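PDB 5V8K: p800 reaction center core protein from Heliobacterium modesticaldum, which forms the homodimeric core of a symmetric photosynthetic reaction center, holding bacteriochlorophyll g pigments in the membrane and sharing a [4Fe-4S] cluster that probably serves in electron transfer. Local coordinates for residues A[69-73]-A[74-78]; A[310-313]-A[314-317]; A[364-367]-A[368-372]. All blocks are in the same frame, centred on the assembly; numbering follows the deposited sequence.

Interaction 1 of 3, residues A[69-73]-A[74-78]; sequences GLDAV and ALSPD. Unlike the reference sequence in segment 69-73: Val73 (reference Thr). With LMT (dodecyl-beta-D-maltoside), chain B; LMT (dodecyl-beta-D-maltoside), chain C.
Ser76 N donates to Val73 O at 3.0 Å and closes a type II beta turn from Val73 to Ser76, which folds the loop back so that Asp71 meets Ser76 and Asp78 at the start of helix 77-97. The backbone of Asp71 is gripped at both ends. Its N reaches Asp78 OD2 at 2.9 Å in a nearly straight bond (165°) that uses the anti lone pair of the carboxylate, and its O takes the hydroxyl of Ser76, OG to O 2.8 Å, from above the carbonyl plane. Ser76 is the N-cap, and the same OG also bonds Ala79 N in the first turn of the helix. Leu70 slants across Asp78, its CB 3.6 Å from Asp78 OD2, while the side chain of Leu70 also touches a bacteriochlorophyll g. The carboxylate of Asp71, its CG anti to the backbone N (chi1 -176°), extends to a dodecyl maltoside: sugar hydroxyls O3' and O2B of the chain B detergent donate to Asp71 OD2 at 2.5 and 2.6 Å. The two carboxylates stand near each other, Asp71 OD2 and Asp78 OD2 5.4 Å apart; the hydroxyls on one and the backbone N-H on the other probably ease their mutual repulsion.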
loop_
_atom_site.group_PDB
_atom_site.type_symbol
_atom_site.label_atom_id
_atom_site.label_comp_id
_atom_site.label_asym_id
_atom_site.label_seq_id
_atom_site.Cartn_x
_atom_site.Cartn_y
_atom_site.Cartn_z
ATOM N N GLY A 69 -11.421 -14.984 -40.867
ATOM C CA GLY A 69 -11.149 -14.815 -42.285
ATOM C C GLY A 69 -11.657 -13.525 -42.888
ATOM O O GLY A 69 -11.699 -13.410 -44.117
ATOM N N LEU A 70 -12.006 -12.546 -42.072
ATOM C CA LEU A 70 -12.488 -11.265 -42.543
ATOM C C LEU A 70 -11.335 -10.269 -42.641
ATOM O O LEU A 70 -10.250 -10.485 -42.113
ATOM C CB LEU A 70 -13.588 -10.757 -41.600
ATOM C CG LEU A 70 -14.785 -11.714 -41.471
ATOM C CD1 LEU A 70 -15.832 -11.219 -40.470
ATOM C CD2 LEU A 70 -15.443 -11.978 -42.837
ATOM N N ASP A 71 -11.578 -9.163 -43.340
ATOM C CA ASP A 71 -10.622 -8.066 -43.409
ATOM C C ASP A 71 -10.531 -7.443 -42.030
ATOM O O ASP A 71 -11.476 -6.791 -41.582
ATOM C CB ASP A 71 -11.085 -7.047 -44.458
ATOM C CG ASP A 71 -10.097 -5.898 -44.672
ATOM O OD1 ASP A 71 -9.212 -5.693 -43.836
ATOM O OD2 ASP A 71 -10.219 -5.164 -45.667
ATOM N N ALA A 72 -9.418 -7.674 -41.332
ATOM C CA ALA A 72 -9.259 -7.174 -39.970
ATOM C C ALA A 72 -8.490 -5.868 -39.923
ATOM O O ALA A 72 -7.925 -5.537 -38.884
ATOM C CB ALA A 72 -8.585 -8.215 -39.089
ATOM N N VAL A 73 -8.459 -5.123 -41.029
ATOM C CA VAL A 73 -7.980 -3.747 -40.992
ATOM C C VAL A 73 -8.901 -2.908 -40.118
ATOM O O VAL A 73 -10.125 -3.086 -40.124
ATOM C CB VAL A 73 -7.911 -3.144 -42.409
ATOM C CG1 VAL A 73 -7.312 -1.740 -42.329
ATOM C CG2 VAL A 73 -7.126 -3.966 -43.323
ATOM N N ALA A 74 -8.313 -1.974 -39.369
ATOM C CA ALA A 74 -9.113 -1.062 -38.576
ATOM C C ALA A 74 -10.190 -0.410 -39.426
ATOM O O ALA A 74 -9.921 0.098 -40.526
ATOM C CB ALA A 74 -8.238 0.013 -37.960
ATOM N N LEU A 75 -11.421 -0.467 -38.929
ATOM C CA LEU A 75 -12.568 0.184 -39.546
ATOM C C LEU A 75 -12.804 -0.304 -40.974
ATOM O O LEU A 75 -13.291 0.445 -41.816
ATOM C CB LEU A 75 -12.409 1.715 -39.512
ATOM C CG LEU A 75 -12.255 2.330 -38.106
ATOM C CD1 LEU A 75 -12.041 3.837 -38.227
ATOM C CD2 LEU A 75 -13.486 2.054 -37.240
ATOM N N SER A 76 -12.480 -1.567 -41.275
ATOM C CA SER A 76 -12.720 -2.091 -42.619
ATOM C C SER A 76 -14.209 -2.215 -42.890
ATOM O O SER A 76 -15.027 -2.171 -41.965
ATOM C CB SER A 76 -12.086 -3.460 -42.795
ATOM O OG SER A 76 -12.842 -4.441 -42.060
ATOM N N PRO A 77 -14.596 -2.388 -44.165
ATOM C CA PRO A 77 -16.017 -2.634 -44.444
ATOM C C PRO A 77 -16.557 -3.849 -43.703
ATOM O O PRO A 77 -17.689 -3.805 -43.219
ATOM C CB PRO A 77 -16.059 -2.785 -45.975
ATOM C CG PRO A 77 -14.869 -1.961 -46.484
ATOM C CD PRO A 77 -13.806 -2.164 -45.395
ATOM N N ASP A 78 -15.775 -4.919 -43.546
ATOM C CA ASP A 78 -16.242 -6.062 -42.767
ATOM C C ASP A 78 -16.472 -5.676 -41.303
ATOM O O ASP A 78 -17.512 -6.001 -40.717
ATOM C CB ASP A 78 -15.216 -7.197 -42.840
ATOM C CG ASP A 78 -15.212 -7.922 -44.159
ATOM O OD1 ASP A 78 -16.207 -7.862 -44.916
ATOM O OD2 ASP A 78 -14.199 -8.603 -44.410
HETATM C C1B LMT B . -11.017 -2.877 -48.013
HETATM C C2B LMT B . -11.857 -4.043 -48.438
HETATM C C3B LMT B . -12.168 -3.968 -49.918
HETATM C C4B LMT B . -12.862 -2.661 -50.175
HETATM C C5B LMT B . -11.946 -1.547 -49.740
HETATM C C6B LMT B . -12.537 -0.182 -49.991
HETATM O O1B LMT B . -9.766 -2.967 -48.626
HETATM O O2B LMT B . -11.161 -5.228 -48.136
HETATM O O3B LMT B . -13.043 -5.010 -50.271
HETATM O "O4'" LMT B . -13.110 -2.553 -51.557
HETATM O O5B LMT B . -11.652 -1.684 -48.356
HETATM O O6B LMT B . -13.904 -0.145 -49.645
HETATM C "C1'" LMT B . -5.977 -1.737 -47.658
HETATM C "C2'" LMT B . -6.847 -2.059 -46.481
HETATM C "C3'" LMT B . -8.056 -2.872 -46.891
HETATM C "C4'" LMT B . -8.818 -2.144 -47.990
HETATM C "C5'" LMT B . -7.895 -1.601 -49.052
HETATM C "C6'" LMT B . -8.627 -0.445 -49.699
HETATM O "O1'" LMT B . -5.005 -0.838 -47.231
HETATM O "O2'" LMT B . -6.004 -2.781 -45.645
HETATM O "O3'" LMT B . -8.940 -3.015 -45.805
HETATM O "O5'" LMT B . -6.722 -1.012 -48.548
HETATM O "O6'" LMT B . -8.894 -0.856 -50.993
HETATM C C1 LMT B . -3.932 -0.790 -48.112
HETATM C C2 LMT B . -3.358 0.580 -47.961
HETATM C C3 LMT B . -2.007 0.661 -48.610
HETATM C C4 LMT B . -1.165 1.501 -47.712
HETATM C C5 LMT B . -0.742 2.801 -48.312
HETATM C C6 LMT B . 0.471 2.591 -49.173
HETATM C C7 LMT B . 0.027 2.468 -50.614
HETATM C C8 LMT B . 0.803 3.444 -51.475
HETATM C C9 LMT B . 1.257 2.791 -52.764
HETATM C C10 LMT B . 2.048 3.802 -53.570
HETATM C C11 LMT B . 1.991 3.452 -55.047
HETATM C C12 LMT B . 2.231 1.973 -55.268
HETATM C C1B LMT C . -8.330 1.638 -46.727
HETATM C C2B LMT C . -9.444 2.189 -47.593
HETATM C C3B LMT C . -10.547 2.732 -46.720
HETATM C C4B LMT C . -10.997 1.713 -45.712
HETATM C C5B LMT C . -9.805 1.193 -44.953
HETATM C C6B LMT C . -10.224 0.104 -43.994
HETATM O O1B LMT C . -7.797 2.675 -45.978
HETATM O O2B LMT C . -8.953 3.262 -48.343
HETATM O O3B LMT C . -11.653 3.015 -47.532
HETATM O "O4'" LMT C . -11.863 2.368 -44.819
HETATM O O5B LMT C . -8.869 0.683 -45.866
HETATM O O6B LMT C . -10.581 -1.055 -44.710
HETATM C "C1'" LMT C . -4.202 4.412 -45.505
HETATM C "C2'" LMT C . -4.783 4.606 -46.875
HETATM C "C3'" LMT C . -6.239 4.247 -46.843
HETATM C "C4'" LMT C . -6.447 2.865 -46.259
HETATM C "C5'" LMT C . -5.712 2.766 -44.937
HETATM C "C6'" LMT C . -5.751 1.375 -44.361
HETATM O "O1'" LMT C . -2.834 4.519 -45.644
HETATM O "O2'" LMT C . -4.690 5.963 -47.207
HETATM O "O3'" LMT C . -6.625 4.268 -48.179
HETATM O "O5'" LMT C . -4.377 3.088 -45.135
HETATM O "O6'" LMT C . -5.321 1.448 -43.028
HETATM C C1 LMT C . -2.268 4.986 -44.474
HETATM C C2 LMT C . -1.337 6.065 -44.890
HETATM C C3 LMT C . 0.055 5.540 -44.791
HETATM C C4 LMT C . 0.467 4.875 -46.070
HETATM C C5 LMT C . 1.532 5.731 -46.713
HETATM C C6 LMT C . 2.010 5.155 -48.046
HETATM C C7 LMT C . 3.330 4.401 -47.908
HETATM C C8 LMT C . 4.398 5.260 -47.249
HETATM C C9 LMT C . 5.600 4.420 -46.818
HETATM C C10 LMT C . 6.090 4.838 -45.436
HETATM C C11 LMT C . 7.391 4.131 -45.076
HETATM C C12 LMT C . 8.175 4.902 -44.036
#

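Interaction 2 of 3, residues A[310-313]-A[314-317]; sequences DHEF and QKKF
With CG anti to its carbonyl carbon (chi1 -63°), His311 lies beside Gln314, whose extended chain carries its amide to the edge of the imidazole. His311 ND1 donates to Gln314 OE1 at 2.9 Å in an almost straight bond (176°), with the oxygen practically in the ring plane. The far ends of both groups are tied down as well, His311 NE2 to Thr410 OG1 and Gln314 NE2 to the carbonyls of Phe401 and Val405, which fixes imidazole and amide in rotation and fastens this turn to the chain around helix 407-411. Asp310 starts the helix: its OD1 accepts from Phe313 N at 3.0 Å, approached from above the carboxylate plane, and more weakly from Glu312 N. On another side Glu312 OE1 and Lys315 NZ form a salt bridge at 3.3 Å, the glutamate bent at its second torsion and the lysine curled back at its outer two. The ammonium also makes a cation-pi contact with Trp555 of the second subunit, against which Glu312 and Lys316 pack. Phe313 and Phe317 run side by side, their rings almost parallel (17°) but displaced, with little face shared; Phe317 CB sits over a face of Phe313, 4.2 Å from its centroid. Trp397 and Phe401 pack edge-to-face with Phe317 and Phe313 respectively, and Phe317 touches a bacteriochlorophyll g. This is the capped N-terminal turn of a helix, with an Asp N-cap and side chains paired three and four residues apart, where helix 311-344 heads into its predicted membrane span.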
loop_
_atom_site.group_PDB
_atom_site.type_symbol
_atom_site.label_atom_id
_atom_site.label_comp_id
_atom_site.label_asym_id
_atom_site.label_seq_id
_atom_site.Cartn_x
_atom_site.Cartn_y
_atom_site.Cartn_z
ATOM N N ASP A 310 -22.066 -26.933 14.315
ATOM C CA ASP A 310 -21.202 -27.865 15.027
ATOM C C ASP A 310 -19.796 -27.279 15.127
ATOM O O ASP A 310 -19.059 -27.257 14.143
ATOM C CB ASP A 310 -21.222 -29.214 14.320
ATOM C CG ASP A 310 -20.187 -30.174 14.853
ATOM O OD1 ASP A 310 -19.341 -29.769 15.670
ATOM O OD2 ASP A 310 -20.213 -31.347 14.435
ATOM N N HIS A 311 -19.420 -26.836 16.334
ATOM C CA HIS A 311 -18.160 -26.116 16.507
ATOM C C HIS A 311 -16.951 -27.010 16.320
ATOM O O HIS A 311 -15.898 -26.529 15.879
ATOM C CB HIS A 311 -18.072 -25.467 17.876
ATOM C CG HIS A 311 -19.110 -24.417 18.122
ATOM N ND1 HIS A 311 -19.619 -23.612 17.126
ATOM C CD2 HIS A 311 -19.717 -24.030 19.268
ATOM C CE1 HIS A 311 -20.517 -22.791 17.649
ATOM N NE2 HIS A 311 -20.585 -23.021 18.946
ATOM N N GLU A 312 -17.059 -28.303 16.596
ATOM C CA GLU A 312 -15.904 -29.149 16.345
ATOM C C GLU A 312 -15.703 -29.367 14.842
ATOM O O GLU A 312 -14.570 -29.371 14.368
ATOM C CB GLU A 312 -16.033 -30.466 17.096
ATOM C CG GLU A 312 -14.738 -30.864 17.872
ATOM C CD GLU A 312 -14.295 -29.861 19.008
ATOM O OE1 GLU A 312 -15.102 -28.976 19.417
ATOM O OE2 GLU A 312 -13.128 -29.971 19.497
ATOM N N PHE A 313 -16.783 -29.541 14.074
ATOM C CA PHE A 313 -16.628 -29.616 12.629
ATOM C C PHE A 313 -16.015 -28.331 12.072
ATOM O O PHE A 313 -15.098 -28.384 11.257
ATOM C CB PHE A 313 -17.967 -29.895 11.935
ATOM C CG PHE A 313 -17.883 -29.740 10.454
ATOM C CD1 PHE A 313 -18.068 -28.491 9.878
ATOM C CD2 PHE A 313 -17.561 -30.812 9.638
ATOM C CE1 PHE A 313 -17.952 -28.302 8.501
ATOM C CE2 PHE A 313 -17.443 -30.642 8.255
ATOM C CZ PHE A 313 -17.649 -29.381 7.689
ATOM N N GLN A 314 -16.473 -27.176 12.544
ATOM C CA GLN A 314 -15.985 -25.898 12.051
ATOM C C GLN A 314 -14.481 -25.736 12.243
ATOM O O GLN A 314 -13.768 -25.256 11.339
ATOM C CB GLN A 314 -16.742 -24.785 12.759
ATOM C CG GLN A 314 -18.176 -24.681 12.317
ATOM C CD GLN A 314 -18.961 -23.738 13.186
ATOM O OE1 GLN A 314 -18.739 -23.655 14.413
ATOM N NE2 GLN A 314 -19.886 -23.021 12.572
ATOM N N LYS A 315 -13.979 -26.088 13.428
ATOM C CA LYS A 315 -12.551 -25.928 13.702
ATOM C C LYS A 315 -11.722 -26.939 12.922
ATOM O O LYS A 315 -10.689 -26.584 12.355
ATOM C CB LYS A 315 -12.265 -26.052 15.192
ATOM C CG LYS A 315 -12.981 -25.042 16.065
ATOM C CD LYS A 315 -12.327 -24.939 17.413
ATOM C CE LYS A 315 -13.284 -24.676 18.525
ATOM N NZ LYS A 315 -13.873 -25.933 19.048
ATOM N N LYS A 316 -12.139 -28.207 12.905
ATOM C CA LYS A 316 -11.392 -29.225 12.174
ATOM C C LYS A 316 -11.325 -28.880 10.692
ATOM O O LYS A 316 -10.267 -28.974 10.062
ATOM C CB LYS A 316 -12.045 -30.600 12.336
ATOM C CG LYS A 316 -12.157 -31.104 13.745
ATOM C CD LYS A 316 -12.365 -32.608 13.756
ATOM C CE LYS A 316 -12.805 -33.121 15.122
ATOM N NZ LYS A 316 -13.333 -34.538 14.974
ATOM N N PHE A 317 -12.466 -28.507 10.119
ATOM C CA PHE A 317 -12.522 -28.214 8.700
ATOM C C PHE A 317 -11.734 -26.957 8.364
ATOM O O PHE A 317 -10.921 -26.955 7.433
ATOM C CB PHE A 317 -13.969 -28.078 8.253
ATOM C CG PHE A 317 -14.102 -27.924 6.793
ATOM C CD1 PHE A 317 -14.179 -29.024 5.968
ATOM C CD2 PHE A 317 -14.116 -26.671 6.232
ATOM C CE1 PHE A 317 -14.286 -28.856 4.586
ATOM C CE2 PHE A 317 -14.208 -26.510 4.866
ATOM C CZ PHE A 317 -14.293 -27.605 4.053
#

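Interaction 3 of 3, residues A[364-367]-A[368-372]; sequences PLHD and AIFGS. With GBF (Bacteriochlorophyll g), chain Y.
Ser372 OG is held between two side chains from the helix behind it: it accepts from His366 ND1 at 2.7 Å and donates to Asp367 OD1 at 2.6 Å. The hydroxyl meets the imidazole only 16° out of the ring plane and reaches the carboxylate on its anti side. Ser372 OG stands between its own backbone N and carbonyl carbon (chi1 57°), which turns it toward both partners. Asp367 OD1 in turn takes bonds from Thr363 OG1 and Gly374 N, so Ser372 is the second-shell group that positions His366, and Asp367 holds Ser372 from one step further out. Across the ring, His366 NE2 binds the central magnesium of a bacteriochlorophyll g at 2.4 Å. The arrangement is the axial histidine of a chlorophyll site, mounted on the short helix 364-370 with its other nitrogen tethered by a hydroxyl; the chain of bonds to Asp367 would be expected to make the imidazole a somewhat stronger ligand. Phe370 turns its edge to the face of His366, CD2 sitting 3.2 Å above the ring plane over its centre, the two planes at 59°. One face of Phe370 lies against the macrocycle, CZ 3.3 Å from the pigment's CHD, while Ile369 CG2 covers the opposite face. A leucine in place of His366 would probably leave the magnesium without its protein ligand, Ser372 OG without its N-H donor, and the edge of Phe370 without a ring to rest on. At the helix end Gly371 N bonds Asp367 O at 2.9 Å, and Gly371, with positive phi, brings Ser372 to the ND1 edge of His366. Leu365 CD1 and Ile369 CD1 press together at 3.4 Å, and Leu365 N bonds a second bacteriochlorophyll g.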
loop_
_atom_site.group_PDB
_atom_site.type_symbol
_atom_site.label_atom_id
_atom_site.label_comp_id
_atom_site.label_asym_id
_atom_site.label_seq_id
_atom_site.Cartn_x
_atom_site.Cartn_y
_atom_site.Cartn_z
ATOM N N PRO A 364 9.006 -33.225 -10.313
ATOM C CA PRO A 364 8.925 -34.573 -10.898
ATOM C C PRO A 364 7.511 -35.110 -11.007
ATOM O O PRO A 364 7.254 -35.972 -11.855
ATOM C CB PRO A 364 9.773 -35.431 -9.938
ATOM C CG PRO A 364 9.837 -34.649 -8.676
ATOM C CD PRO A 364 9.834 -33.216 -9.101
ATOM N N LEU A 365 6.591 -34.688 -10.154
ATOM C CA LEU A 365 5.262 -35.276 -10.236
ATOM C C LEU A 365 4.487 -34.711 -11.427
ATOM O O LEU A 365 3.853 -35.453 -12.187
ATOM C CB LEU A 365 4.511 -35.033 -8.936
ATOM C CG LEU A 365 3.011 -35.301 -8.998
ATOM C CD1 LEU A 365 2.727 -36.767 -9.298
ATOM C CD2 LEU A 365 2.395 -34.902 -7.664
ATOM N N HIS A 366 4.535 -33.393 -11.588
ATOM C CA HIS A 366 3.950 -32.751 -12.755
ATOM C C HIS A 366 4.572 -33.272 -14.051
ATOM O O HIS A 366 3.851 -33.585 -15.004
ATOM C CB HIS A 366 4.120 -31.247 -12.620
ATOM C CG HIS A 366 3.265 -30.478 -13.555
ATOM N ND1 HIS A 366 3.539 -30.404 -14.900
ATOM C CD2 HIS A 366 2.120 -29.781 -13.358
ATOM C CE1 HIS A 366 2.617 -29.666 -15.486
ATOM N NE2 HIS A 366 1.737 -29.298 -14.577
ATOM N N ASP A 367 5.899 -33.445 -14.077
ATOM C CA ASP A 367 6.570 -33.925 -15.283
ATOM C C ASP A 367 6.106 -35.330 -15.640
ATOM O O ASP A 367 5.820 -35.623 -16.805
ATOM C CB ASP A 367 8.086 -33.940 -15.102
ATOM C CG ASP A 367 8.684 -32.566 -14.848
ATOM O OD1 ASP A 367 7.976 -31.523 -14.983
ATOM O OD2 ASP A 367 9.906 -32.561 -14.526
ATOM N N ALA A 368 6.005 -36.211 -14.641
ATOM C CA ALA A 368 5.629 -37.588 -14.928
ATOM C C ALA A 368 4.209 -37.672 -15.471
ATOM O O ALA A 368 3.900 -38.574 -16.246
ATOM C CB ALA A 368 5.766 -38.460 -13.668
ATOM N N ILE A 369 3.334 -36.763 -15.072
ATOM C CA ILE A 369 1.921 -36.874 -15.421
ATOM C C ILE A 369 1.586 -36.091 -16.688
ATOM O O ILE A 369 0.773 -36.543 -17.498
ATOM C CB ILE A 369 1.069 -36.421 -14.218
ATOM C CG1 ILE A 369 1.308 -37.394 -13.067
ATOM C CG2 ILE A 369 -0.430 -36.309 -14.600
ATOM C CD1 ILE A 369 0.469 -37.138 -11.872
ATOM N N PHE A 370 2.205 -34.922 -16.895
ATOM C CA PHE A 370 1.846 -34.052 -18.008
ATOM C C PHE A 370 2.944 -33.852 -19.047
ATOM O O PHE A 370 2.667 -33.273 -20.093
ATOM C CB PHE A 370 1.415 -32.684 -17.479
ATOM C CG PHE A 370 0.303 -32.741 -16.490
ATOM C CD1 PHE A 370 -0.918 -33.290 -16.832
ATOM C CD2 PHE A 370 0.470 -32.218 -15.217
ATOM C CE1 PHE A 370 -1.954 -33.331 -15.913
ATOM C CE2 PHE A 370 -0.552 -32.257 -14.294
ATOM C CZ PHE A 370 -1.766 -32.812 -14.633
ATOM N N GLY A 371 4.167 -34.289 -18.799
ATOM C CA GLY A 371 5.222 -34.203 -19.795
ATOM C C GLY A 371 6.028 -32.924 -19.780
ATOM O O GLY A 371 6.837 -32.703 -20.685
ATOM N N SER A 372 5.842 -32.080 -18.780
ATOM C CA SER A 372 6.741 -30.961 -18.556
ATOM C C SER A 372 8.123 -31.434 -18.096
ATOM O O SER A 372 8.372 -32.620 -17.831
ATOM C CB SER A 372 6.147 -30.035 -17.505
ATOM O OG SER A 372 5.892 -30.750 -16.272
HETATM MG MG GBF Y . 0.124 -27.530 -15.040
HETATM C CHA GBF Y . 0.873 -28.039 -18.407
HETATM C CHB GBF Y . 2.231 -24.945 -15.067
HETATM C CHC GBF Y . -1.243 -26.761 -11.976
HETATM C CHD GBF Y . -2.643 -29.782 -15.586
HETATM N NA GBF Y . 1.306 -26.700 -16.416
HETATM C C1A GBF Y . 1.712 -27.077 -17.633
HETATM C C2A GBF Y . 2.587 -26.116 -18.399
HETATM C C3A GBF Y . 3.237 -25.452 -17.204
HETATM C C4A GBF Y . 2.188 -25.706 -16.179
HETATM C CMA GBF Y . 4.547 -26.172 -16.828
HETATM C CAA GBF Y . 1.975 -25.102 -19.377
HETATM C CBA GBF Y . 0.693 -24.483 -18.843
HETATM C CGA GBF Y . 0.932 -23.351 -17.865
HETATM O O1A GBF Y . 1.893 -22.609 -17.918
HETATM O O2A GBF Y . -0.109 -23.041 -16.918
HETATM N NB GBF Y . 0.444 -26.026 -13.726
HETATM C C1B GBF Y . 1.393 -25.088 -13.852
HETATM C C2B GBF Y . 1.363 -24.302 -12.703
HETATM C C3B GBF Y . 0.398 -24.811 -11.857
HETATM C C4B GBF Y . -0.142 -25.925 -12.507
HETATM C CMB GBF Y . 2.210 -23.089 -12.407
HETATM C CAB GBF Y . 0.146 -24.154 -10.561
HETATM C CBB GBF Y . -0.790 -24.345 -9.687
HETATM N NC GBF Y . -1.546 -28.139 -14.049
HETATM C C1C GBF Y . -1.917 -27.771 -12.819
HETATM C C2C GBF Y . -3.085 -28.306 -12.075
HETATM C C3C GBF Y . -3.391 -29.140 -13.252
HETATM C C4C GBF Y . -2.514 -29.041 -14.325
HETATM C CMC GBF Y . -2.553 -29.067 -10.848
HETATM C CAC GBF Y . -4.551 -30.062 -13.326
HETATM C CBC GBF Y . -5.528 -30.207 -12.199
HETATM N ND GBF Y . -0.748 -28.645 -16.479
HETATM C C1D GBF Y . -1.740 -29.489 -16.700
HETATM C C2D GBF Y . -1.982 -30.203 -18.128
HETATM C C3D GBF Y . -0.887 -29.518 -18.610
HETATM C C4D GBF Y . -0.188 -28.647 -17.742
HETATM C CMD GBF Y . -2.935 -31.175 -18.750
HETATM C CAD GBF Y . -0.091 -29.628 -19.844
HETATM O OBD GBF Y . -0.376 -29.981 -21.034
HETATM C CBD GBF Y . 1.008 -28.619 -19.757
HETATM C CGD GBF Y . 2.322 -29.312 -19.912
HETATM O O1D GBF Y . 2.924 -29.812 -18.951
HETATM O O2D GBF Y . 2.846 -29.433 -21.237
HETATM C CED GBF Y . 4.069 -30.146 -21.366
HETATM C C1 GBF Y . 0.068 -21.983 -15.979
HETATM C C2 GBF Y . -1.273 -21.651 -15.409
HETATM C C3 GBF Y . -1.400 -20.761 -14.424
HETATM C C4 GBF Y . -0.187 -20.119 -13.842
HETATM C C5 GBF Y . -2.771 -20.429 -13.889
HETATM C C6 GBF Y . -2.940 -21.074 -12.498
HETATM C C7 GBF Y . -4.266 -20.679 -11.866
HETATM C C8 GBF Y . -5.026 -21.549 -11.160
HETATM C C9 GBF Y . -4.593 -22.978 -10.925
HETATM C C10 GBF Y . -6.320 -21.135 -10.502
HETATM C C11 GBF Y . -7.240 -20.311 -11.330
HETATM C C12 GBF Y . -8.629 -20.242 -10.727
HETATM C C13 GBF Y . -9.662 -19.719 -11.413
HETATM C C14 GBF Y . -11.013 -19.680 -10.773
HETATM C C15 GBF Y . -9.491 -19.161 -12.813
#

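Overall arrangement
From the N terminus the three contacts come in series, each closing a short local turn, and none nests in or crosses another. Interaction 1 closes the loop between helices 58-67 and 77-97. Interaction 2 opens helix 311-344 and joins it to the region of helix 407-411 and to the second subunit; its centre lies about 59 Å from that of interaction 1, on the opposite side of the chain's centre. Interaction 3 occupies helix 364-370, the next helix in the chain, with its centre about 36 Å from that of interaction 2 and about 43 Å from that of interaction 1. None touches another, yet each meets a bacteriochlorophyll g.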